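Local atomic coordinates of chromosome partition protein Smc (Pyrococcus furiosus, PDB entry 3KTA), a protein that probably acts in chromosome condensation and partitioning, using an ABC-type ATPase head, whose N-terminal part is described here, to bind and hydrolyse ATP. Residues E8-F12 with Y79-A83; I63-I67 with R104-P108; E97-R103 with Y114-G118. All blocks are in the same frame, centred on the assembly; numbering follows the deposited sequence.

Contact 1 of 3, residues E8-F12 with Y79-A83; sequences ELKGF and YAEVA
The apolar centre lies on the sheet face that carries L9 and V82, where V82 (chi1 t) sets CG2 over one face of the F12 ring, a CH-pi contact 4.0 Å from the ring centroid. F12 CD1 comes within 3.6 Å of V82 CG2 and 4.2 Å of A80 CB, and L9 CG lies 4.4 Å from V82 CG2. Helix 39-49 covers this face through A45, F48 and V49, so small, branched and aromatic residues fit between sheet and helix. Behind them, strand 8-10 runs antiparallel to strand 80-83, axes 4.8 Å apart at 174°. L9-V82 is a non-hydrogen-bonded pair (CA-CA 4.7 Å), flanked by hydrogen-bonded pairs E8-A83 and K10-E81: E8 N to A83 O 2.9 Å, A83 N to E8 O 2.9 Å, K10 N to E81 O 2.9 Å and E81 N to K10 O 2.8 Å. The strand ends at K10, and G11 (phi/psi 70/24, favouring glycine) turns the chain; a CB would also clash with Y79 O. This turn brings F12 (chi1 t) under V82. The other face, carrying E8, K10, E81 and A83, is mostly polar. The all-trans K10 side chain brings NZ 3.0 Å from Y79 OH, while E8 forms a salt bridge with K6 and a hydrogen bond with Y85. Extended E81 forms salt bridges with R103 and R105, and a water donates to E8 O (3.1 Å) and E81 OE2 (3.2 Å). Such a two-faced sheet is consistent with an ABC ATPase head's antiparallel β-subdomain: backbone bonds fix the register, apolar groups seat the helix beginning at the P-loop's end, and charges remain on the far face.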
# COMPACT_ATOMS: atom_id res chain seq x y z
N GLU A 8 5.82 6.67 -14.89
CA GLU A 8 5.62 6.74 -16.34
C GLU A 8 5.36 5.33 -16.84
O GLU A 8 6.19 4.44 -16.66
CB GLU A 8 6.84 7.36 -17.03
CG GLU A 8 6.93 8.85 -16.81
CD GLU A 8 8.18 9.47 -17.38
OE1 GLU A 8 9.08 8.72 -17.83
OE2 GLU A 8 8.28 10.71 -17.35
N LEU A 9 4.18 5.12 -17.44
CA LEU A 9 3.78 3.81 -17.95
C LEU A 9 3.75 3.84 -19.48
O LEU A 9 3.14 4.73 -20.06
CB LEU A 9 2.37 3.46 -17.48
CG LEU A 9 2.20 2.92 -16.06
CD1 LEU A 9 2.71 3.88 -15.02
CD2 LEU A 9 0.71 2.60 -15.81
N LYS A 10 4.38 2.86 -20.10
CA LYS A 10 4.28 2.69 -21.55
C LYS A 10 4.00 1.23 -21.90
O LYS A 10 4.81 0.34 -21.61
CB LYS A 10 5.55 3.17 -22.25
CG LYS A 10 5.48 3.00 -23.77
CD LYS A 10 6.77 3.39 -24.47
CE LYS A 10 6.68 3.04 -25.95
NZ LYS A 10 7.94 3.32 -26.68
N GLY A 11 2.84 0.97 -22.50
CA GLY A 11 2.48 -0.38 -22.89
C GLY A 11 2.19 -1.27 -21.70
O GLY A 11 2.29 -2.50 -21.78
N PHE A 12 1.82 -0.65 -20.58
CA PHE A 12 1.62 -1.39 -19.35
C PHE A 12 0.14 -1.63 -19.03
O PHE A 12 -0.61 -0.68 -18.84
CB PHE A 12 2.29 -0.68 -18.17
CG PHE A 12 2.25 -1.48 -16.91
CD1 PHE A 12 3.20 -2.44 -16.65
CD2 PHE A 12 1.21 -1.31 -15.99
CE1 PHE A 12 3.15 -3.22 -15.52
CE2 PHE A 12 1.14 -2.08 -14.85
CZ PHE A 12 2.12 -3.03 -14.60
N TYR A 79 6.46 -4.13 -25.86
CA TYR A 79 6.89 -4.50 -24.52
C TYR A 79 6.11 -3.63 -23.54
O TYR A 79 5.41 -2.72 -23.95
CB TYR A 79 8.38 -4.22 -24.34
CG TYR A 79 8.75 -2.84 -24.78
CD1 TYR A 79 9.35 -2.62 -26.00
CD2 TYR A 79 8.46 -1.74 -23.98
CE1 TYR A 79 9.69 -1.35 -26.41
CE2 TYR A 79 8.79 -0.47 -24.38
CZ TYR A 79 9.40 -0.28 -25.60
OH TYR A 79 9.71 0.99 -26.00
N ALA A 80 6.27 -3.91 -22.25
CA ALA A 80 5.70 -3.05 -21.20
C ALA A 80 6.83 -2.40 -20.43
O ALA A 80 7.81 -3.06 -20.07
CB ALA A 80 4.82 -3.87 -20.27
N GLU A 81 6.71 -1.11 -20.16
CA GLU A 81 7.73 -0.40 -19.41
C GLU A 81 7.15 0.51 -18.34
O GLU A 81 6.18 1.23 -18.57
CB GLU A 81 8.60 0.41 -20.36
CG GLU A 81 9.65 1.26 -19.68
CD GLU A 81 10.54 1.96 -20.69
OE1 GLU A 81 11.36 1.26 -21.32
OE2 GLU A 81 10.41 3.18 -20.85
N VAL A 82 7.76 0.49 -17.16
CA VAL A 82 7.40 1.43 -16.10
C VAL A 82 8.67 2.12 -15.61
O VAL A 82 9.69 1.46 -15.40
CB VAL A 82 6.72 0.71 -14.92
CG1 VAL A 82 6.37 1.71 -13.80
CG2 VAL A 82 5.45 0.01 -15.41
N ALA A 83 8.59 3.44 -15.46
CA ALA A 83 9.63 4.19 -14.79
C ALA A 83 9.06 4.81 -13.52
O ALA A 83 7.95 5.35 -13.53
CB ALA A 83 10.19 5.28 -15.70
O HOH W 1 8.03 4.51 -19.18

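Contact 2 of 3, residues I63-I67 with R104-P108; sequences ISDLI and RRVYP. With AP5 (bis(adenosine)-5'-pentaphosphate), chain E.
Residues 63-66 form a 3-10 turn, with L66 N hydrogen-bonded to I63 O (3.1 Å) and I67 N to S64 O (3.0 Å), before I67 becomes extended (phi/psi -79/129). The 63-67 segment packs beside the end of strand 99-106, in the antiparallel β-sheet of the ABC-type ATPase head: 104-106 is strand, and Y107-P108 leave it. No hydrogen bond joins the segments; their closest CA atoms, S64 and P108, are 5.2 Å apart. V106 (chi1 p) is the apolar hub. Its CG2 lies 3.7 Å from I63 CG2 and its CG1 4.3 Å from I67 CG1, branched side chains filling the gap between turn and sheet. I67 (chi1 m, chi2 t) extends CD1 to 3.9 Å from P108 CD, and S64 CB, small enough for close approach, sits 3.4 Å from P108 O. R104 is fully extended; its NH2 is 4.1 Å from I63 CG1, while NH1 donates hydrogen bonds to the carbonyls of F48 and G52. Beyond the packed side chains, the turn's backbone faces an adenine of bis(adenosine)-5'-pentaphosphate. Carbonyl oxygens suit its exocyclic amine as acceptors: N6B donates to I67 O at 3.0 Å and, more weakly, to D65 O at 3.0 Å.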
# COMPACT_ATOMS: atom_id res chain seq x y z
N ILE A 63 4.42 -13.01 -16.83
CA ILE A 63 4.83 -11.61 -16.83
C ILE A 63 4.59 -10.89 -18.16
O ILE A 63 4.26 -9.71 -18.18
CB ILE A 63 6.30 -11.46 -16.40
CG1 ILE A 63 6.53 -10.09 -15.75
CG2 ILE A 63 7.24 -11.73 -17.57
CD1 ILE A 63 5.88 -9.96 -14.40
N SER A 64 4.72 -11.59 -19.29
CA SER A 64 4.47 -10.97 -20.59
C SER A 64 3.01 -10.54 -20.78
O SER A 64 2.71 -9.69 -21.63
CB SER A 64 4.91 -11.89 -21.73
OG SER A 64 4.23 -13.13 -21.66
N ASP A 65 2.12 -11.12 -19.98
CA ASP A 65 0.69 -10.79 -20.05
C ASP A 65 0.44 -9.37 -19.55
O ASP A 65 -0.68 -8.85 -19.67
CB ASP A 65 -0.13 -11.77 -19.22
CG ASP A 65 -0.20 -13.16 -19.84
OD1 ASP A 65 -0.13 -13.26 -21.09
OD2 ASP A 65 -0.35 -14.14 -19.09
N LEU A 66 1.47 -8.75 -18.99
CA LEU A 66 1.38 -7.36 -18.55
C LEU A 66 1.47 -6.38 -19.71
O LEU A 66 1.29 -5.18 -19.55
CB LEU A 66 2.49 -7.07 -17.54
CG LEU A 66 2.43 -7.80 -16.21
CD1 LEU A 66 3.64 -7.43 -15.37
CD2 LEU A 66 1.15 -7.47 -15.46
N ILE A 67 1.79 -6.89 -20.90
CA ILE A 67 1.93 -6.03 -22.05
C ILE A 67 0.57 -5.67 -22.62
O ILE A 67 -0.26 -6.55 -22.86
CB ILE A 67 2.82 -6.65 -23.14
CG1 ILE A 67 4.21 -6.91 -22.57
CG2 ILE A 67 2.89 -5.73 -24.33
CD1 ILE A 67 5.15 -7.64 -23.54
N ARG A 104 11.90 -0.46 -15.52
CA ARG A 104 11.86 -1.87 -15.86
C ARG A 104 11.07 -2.03 -17.15
O ARG A 104 9.99 -1.45 -17.32
CB ARG A 104 11.21 -2.71 -14.76
CG ARG A 104 11.25 -4.19 -15.06
CD ARG A 104 10.44 -4.99 -14.04
NE ARG A 104 10.42 -6.42 -14.33
CZ ARG A 104 9.87 -7.33 -13.54
NH1 ARG A 104 9.29 -6.95 -12.40
NH2 ARG A 104 9.88 -8.62 -13.87
N ARG A 105 11.61 -2.84 -18.06
CA ARG A 105 10.92 -3.12 -19.31
C ARG A 105 10.83 -4.63 -19.46
O ARG A 105 11.82 -5.33 -19.29
CB ARG A 105 11.69 -2.49 -20.48
CG ARG A 105 11.10 -2.78 -21.84
CD ARG A 105 11.99 -2.22 -22.95
NE ARG A 105 12.03 -0.76 -22.97
CZ ARG A 105 12.68 -0.06 -23.90
NH1 ARG A 105 13.33 -0.69 -24.86
NH2 ARG A 105 12.67 1.26 -23.87
N VAL A 106 9.64 -5.15 -19.76
CA VAL A 106 9.49 -6.58 -20.02
C VAL A 106 9.08 -6.81 -21.47
O VAL A 106 8.25 -6.08 -22.01
CB VAL A 106 8.45 -7.24 -19.09
CG1 VAL A 106 7.07 -6.66 -19.34
CG2 VAL A 106 8.44 -8.74 -19.29
N TYR A 107 9.67 -7.82 -22.09
CA TYR A 107 9.41 -8.15 -23.48
C TYR A 107 8.47 -9.33 -23.63
O TYR A 107 8.26 -10.08 -22.68
CB TYR A 107 10.73 -8.44 -24.20
CG TYR A 107 11.57 -7.20 -24.41
CD1 TYR A 107 12.49 -6.78 -23.45
CD2 TYR A 107 11.42 -6.43 -25.55
CE1 TYR A 107 13.25 -5.64 -23.65
CE2 TYR A 107 12.17 -5.29 -25.75
CZ TYR A 107 13.08 -4.90 -24.80
OH TYR A 107 13.83 -3.77 -25.01
N PRO A 108 7.91 -9.51 -24.84
CA PRO A 108 6.98 -10.62 -25.08
C PRO A 108 7.54 -11.99 -24.70
O PRO A 108 6.77 -12.90 -24.41
CB PRO A 108 6.71 -10.53 -26.58
CG PRO A 108 6.89 -9.09 -26.90
CD PRO A 108 7.98 -8.60 -25.99
PA AP5 E . -13.43 -7.65 -11.48
O1A AP5 E . -14.70 -7.47 -12.29
O2A AP5 E . -12.48 -8.63 -12.12
O3A AP5 E . -12.61 -6.26 -11.31
PB AP5 E . -13.31 -4.85 -11.07
O1B AP5 E . -14.52 -5.02 -10.16
O2B AP5 E . -13.58 -4.12 -12.35
O3B AP5 E . -12.02 -4.28 -10.29
PG AP5 E . -11.93 -2.77 -9.87
O1G AP5 E . -13.33 -2.19 -9.74
O2G AP5 E . -11.16 -2.75 -8.59
O3G AP5 E . -11.25 -2.12 -11.14
PD AP5 E . -9.92 -1.26 -11.24
O1D AP5 E . -10.26 0.18 -11.48
O2D AP5 E . -8.96 -1.51 -10.10
O3D AP5 E . -9.36 -1.86 -12.63
PE AP5 E . -7.99 -2.70 -12.83
O1E AP5 E . -6.84 -1.77 -12.50
O2E AP5 E . -8.04 -3.99 -12.10
O5F AP5 E . -13.77 -8.03 -9.95
C5F AP5 E . -14.05 -9.34 -9.50
C4F AP5 E . -14.34 -9.37 -8.00
O4F AP5 E . -13.13 -9.23 -7.29
C3F AP5 E . -15.24 -8.23 -7.54
O3F AP5 E . -15.86 -8.60 -6.32
C2F AP5 E . -14.23 -7.14 -7.23
O2F AP5 E . -14.71 -6.25 -6.24
C1F AP5 E . -13.03 -7.93 -6.73
N9A AP5 E . -11.76 -7.38 -7.22
C8A AP5 E . -11.57 -6.50 -8.26
N7A AP5 E . -10.25 -6.28 -8.40
C5A AP5 E . -9.59 -6.99 -7.46
C6A AP5 E . -8.24 -7.12 -7.16
N6A AP5 E . -7.33 -6.34 -7.77
N1A AP5 E . -7.86 -7.94 -6.13
C2A AP5 E . -8.81 -8.64 -5.40
N3A AP5 E . -10.15 -8.52 -5.70
C4A AP5 E . -10.53 -7.70 -6.71
O5J AP5 E . -8.05 -2.85 -14.43
C5J AP5 E . -8.79 -3.90 -15.03
C4J AP5 E . -8.73 -3.68 -16.53
O4J AP5 E . -7.37 -3.77 -16.95
C3J AP5 E . -9.51 -4.76 -17.28
O3J AP5 E . -10.30 -4.14 -18.27
C2J AP5 E . -8.40 -5.56 -17.93
O2J AP5 E . -8.82 -6.22 -19.11
C1J AP5 E . -7.34 -4.49 -18.16
N9B AP5 E . -6.05 -5.13 -18.43
C8B AP5 E . -5.26 -5.90 -17.62
N7B AP5 E . -4.17 -6.29 -18.31
C5B AP5 E . -4.26 -5.77 -19.56
C6B AP5 E . -3.45 -5.85 -20.68
N6B AP5 E . -2.38 -6.64 -20.68
N1B AP5 E . -3.84 -5.20 -21.82
C2B AP5 E . -5.01 -4.48 -21.89
N3B AP5 E . -5.81 -4.41 -20.77
C4B AP5 E . -5.44 -5.05 -19.65

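Contact 3 of 3, residues E97-R103 with Y114-G118; sequences EDEVVIR and YWLNG
R103, W115 and N117 dominate this pairing within the β-hairpin of strands 99-106 and 112-116. The segments 99-103 and 114-116 run antiparallel, axes 4.8 Å apart at 175°. R103-W115 is a hydrogen-bonded pair (R103 N to W115 O 3.0 Å, W115 N to R103 O 2.9 Å); I102-L116 is the adjacent non-hydrogen-bonded pair, CA-CA 4.8 Å. R103 bends at chi3 (p) to lay its guanidinium on the indole of W115 (chi1 m), planes at 16° and CZ 3.6 Å from the six-membered ring's centroid, while NH1 forms a salt bridge with E81. On the opposite face L116 CD1 touches V100 CG1 (3.9 Å) and I102 CG1 (4.0 Å). Strand pairing gives way at N117, whose positive phi (48/43) asparagine tolerates well. N117 N still donates to V101 O (2.8 Å), but its side-chain OD1, replacing a backbone carbonyl, accepts from V101 N (2.8 Å). Cation-pi stacking thus joins the arginine and tryptophan of one sheet face, and an amide side chain prolongs the hydrogen bonding where the strand stops.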
# COMPACT_ATOMS: atom_id res chain seq x y z
N GLU A 97 22.30 11.42 -5.10
CA GLU A 97 21.49 12.19 -6.04
C GLU A 97 20.14 12.53 -5.43
O GLU A 97 19.57 11.71 -4.70
CB GLU A 97 21.24 11.37 -7.31
CG GLU A 97 22.51 10.99 -8.06
CD GLU A 97 23.12 12.16 -8.80
OE1 GLU A 97 22.39 13.14 -9.05
OE2 GLU A 97 24.32 12.10 -9.13
N ASP A 98 19.63 13.71 -5.73
CA ASP A 98 18.29 14.11 -5.27
C ASP A 98 17.16 13.37 -5.95
O ASP A 98 16.03 13.39 -5.46
CB ASP A 98 18.07 15.61 -5.49
CG ASP A 98 18.86 16.47 -4.54
OD1 ASP A 98 19.42 15.93 -3.56
OD2 ASP A 98 18.90 17.69 -4.78
N GLU A 99 17.45 12.75 -7.09
CA GLU A 99 16.45 11.96 -7.81
C GLU A 99 16.99 10.57 -8.07
O GLU A 99 18.14 10.41 -8.50
CB GLU A 99 16.08 12.64 -9.13
CG GLU A 99 15.05 11.87 -9.96
CD GLU A 99 14.87 12.48 -11.34
OE1 GLU A 99 15.74 12.28 -12.21
OE2 GLU A 99 13.85 13.17 -11.54
N VAL A 100 16.18 9.55 -7.79
CA VAL A 100 16.53 8.18 -8.12
C VAL A 100 15.45 7.64 -9.04
O VAL A 100 14.28 7.59 -8.66
CB VAL A 100 16.61 7.29 -6.86
CG1 VAL A 100 16.73 5.80 -7.23
CG2 VAL A 100 17.79 7.74 -5.97
N VAL A 101 15.85 7.25 -10.26
CA VAL A 101 14.89 6.80 -11.27
C VAL A 101 15.17 5.34 -11.54
O VAL A 101 16.30 4.95 -11.88
CB VAL A 101 15.04 7.60 -12.60
CG1 VAL A 101 13.98 7.16 -13.64
CG2 VAL A 101 14.94 9.10 -12.35
N ILE A 102 14.14 4.51 -11.39
CA ILE A 102 14.25 3.10 -11.71
C ILE A 102 13.29 2.78 -12.85
O ILE A 102 12.14 3.24 -12.85
CB ILE A 102 13.93 2.23 -10.48
CG1 ILE A 102 14.98 2.45 -9.39
CG2 ILE A 102 13.86 0.77 -10.87
CD1 ILE A 102 14.59 1.84 -8.04
N ARG A 103 13.76 2.02 -13.84
CA ARG A 103 12.93 1.66 -14.98
C ARG A 103 13.03 0.16 -15.20
O ARG A 103 14.11 -0.41 -15.07
CB ARG A 103 13.38 2.40 -16.25
CG ARG A 103 12.59 2.02 -17.49
CD ARG A 103 12.58 3.16 -18.51
NE ARG A 103 13.92 3.57 -18.91
CZ ARG A 103 14.52 3.19 -20.04
NH1 ARG A 103 13.90 2.37 -20.88
NH2 ARG A 103 15.74 3.62 -20.32
N TYR A 114 16.50 -3.57 -16.88
CA TYR A 114 16.37 -2.56 -15.83
C TYR A 114 17.36 -1.40 -16.03
O TYR A 114 18.45 -1.59 -16.58
CB TYR A 114 16.66 -3.17 -14.46
CG TYR A 114 15.62 -4.14 -13.93
CD1 TYR A 114 15.65 -5.48 -14.28
CD2 TYR A 114 14.63 -3.71 -13.05
CE1 TYR A 114 14.70 -6.37 -13.79
CE2 TYR A 114 13.68 -4.60 -12.55
CZ TYR A 114 13.73 -5.92 -12.93
OH TYR A 114 12.79 -6.81 -12.43
N TRP A 115 16.98 -0.21 -15.57
CA TRP A 115 17.85 0.96 -15.54
C TRP A 115 17.78 1.59 -14.17
O TRP A 115 16.72 1.60 -13.55
CB TRP A 115 17.43 2.02 -16.56
CG TRP A 115 17.56 1.62 -18.00
CD1 TRP A 115 18.51 2.05 -18.88
CD2 TRP A 115 16.69 0.75 -18.74
NE1 TRP A 115 18.29 1.49 -20.12
CE2 TRP A 115 17.18 0.68 -20.06
CE3 TRP A 115 15.54 0.02 -18.41
CZ2 TRP A 115 16.57 -0.09 -21.04
CZ3 TRP A 115 14.94 -0.75 -19.38
CH2 TRP A 115 15.45 -0.80 -20.69
N LEU A 116 18.90 2.11 -13.70
CA LEU A 116 18.97 2.88 -12.47
C LEU A 116 19.65 4.19 -12.81
O LEU A 116 20.79 4.21 -13.30
CB LEU A 116 19.75 2.13 -11.39
CG LEU A 116 20.13 2.92 -10.14
CD1 LEU A 116 18.87 3.33 -9.35
CD2 LEU A 116 21.07 2.09 -9.26
N ASN A 117 18.96 5.30 -12.60
CA ASN A 117 19.50 6.60 -12.96
C ASN A 117 20.09 6.67 -14.37
O ASN A 117 21.15 7.25 -14.59
CB ASN A 117 20.50 7.09 -11.91
CG ASN A 117 19.83 7.49 -10.61
OD1 ASN A 117 18.61 7.63 -10.57
ND2 ASN A 117 20.61 7.66 -9.55
N GLY A 118 19.38 6.07 -15.31
CA GLY A 118 19.71 6.23 -16.72
C GLY A 118 20.81 5.30 -17.18
O GLY A 118 21.24 5.40 -18.33
O HOH W 2 16.68 4.89 -14.88

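In the fold
From the N terminus, the chain lays down strand 3-10, passes through the P-loop region and helix 39-49, and returns as strand 80-87; contact 1 closes that long loop. The turn 63-67 lies within this excursion, and contact 2 closes the loop from it round to 104-108 on the later strand 99-106, so contacts 1 and 2 cross. Contact 3 closes the short hairpin to strand 112-116, in series with contact 1 but crossing contact 2. Neighbouring strands 80-87 and 99-106 link all three: E81 OE1 forms salt bridges with R105 NE (2.7 Å) and R103 NH1 (2.8 Å). Together they tie the adenine-binding turn to the four inner strands 3-10, 80-87, 99-106 and 112-116.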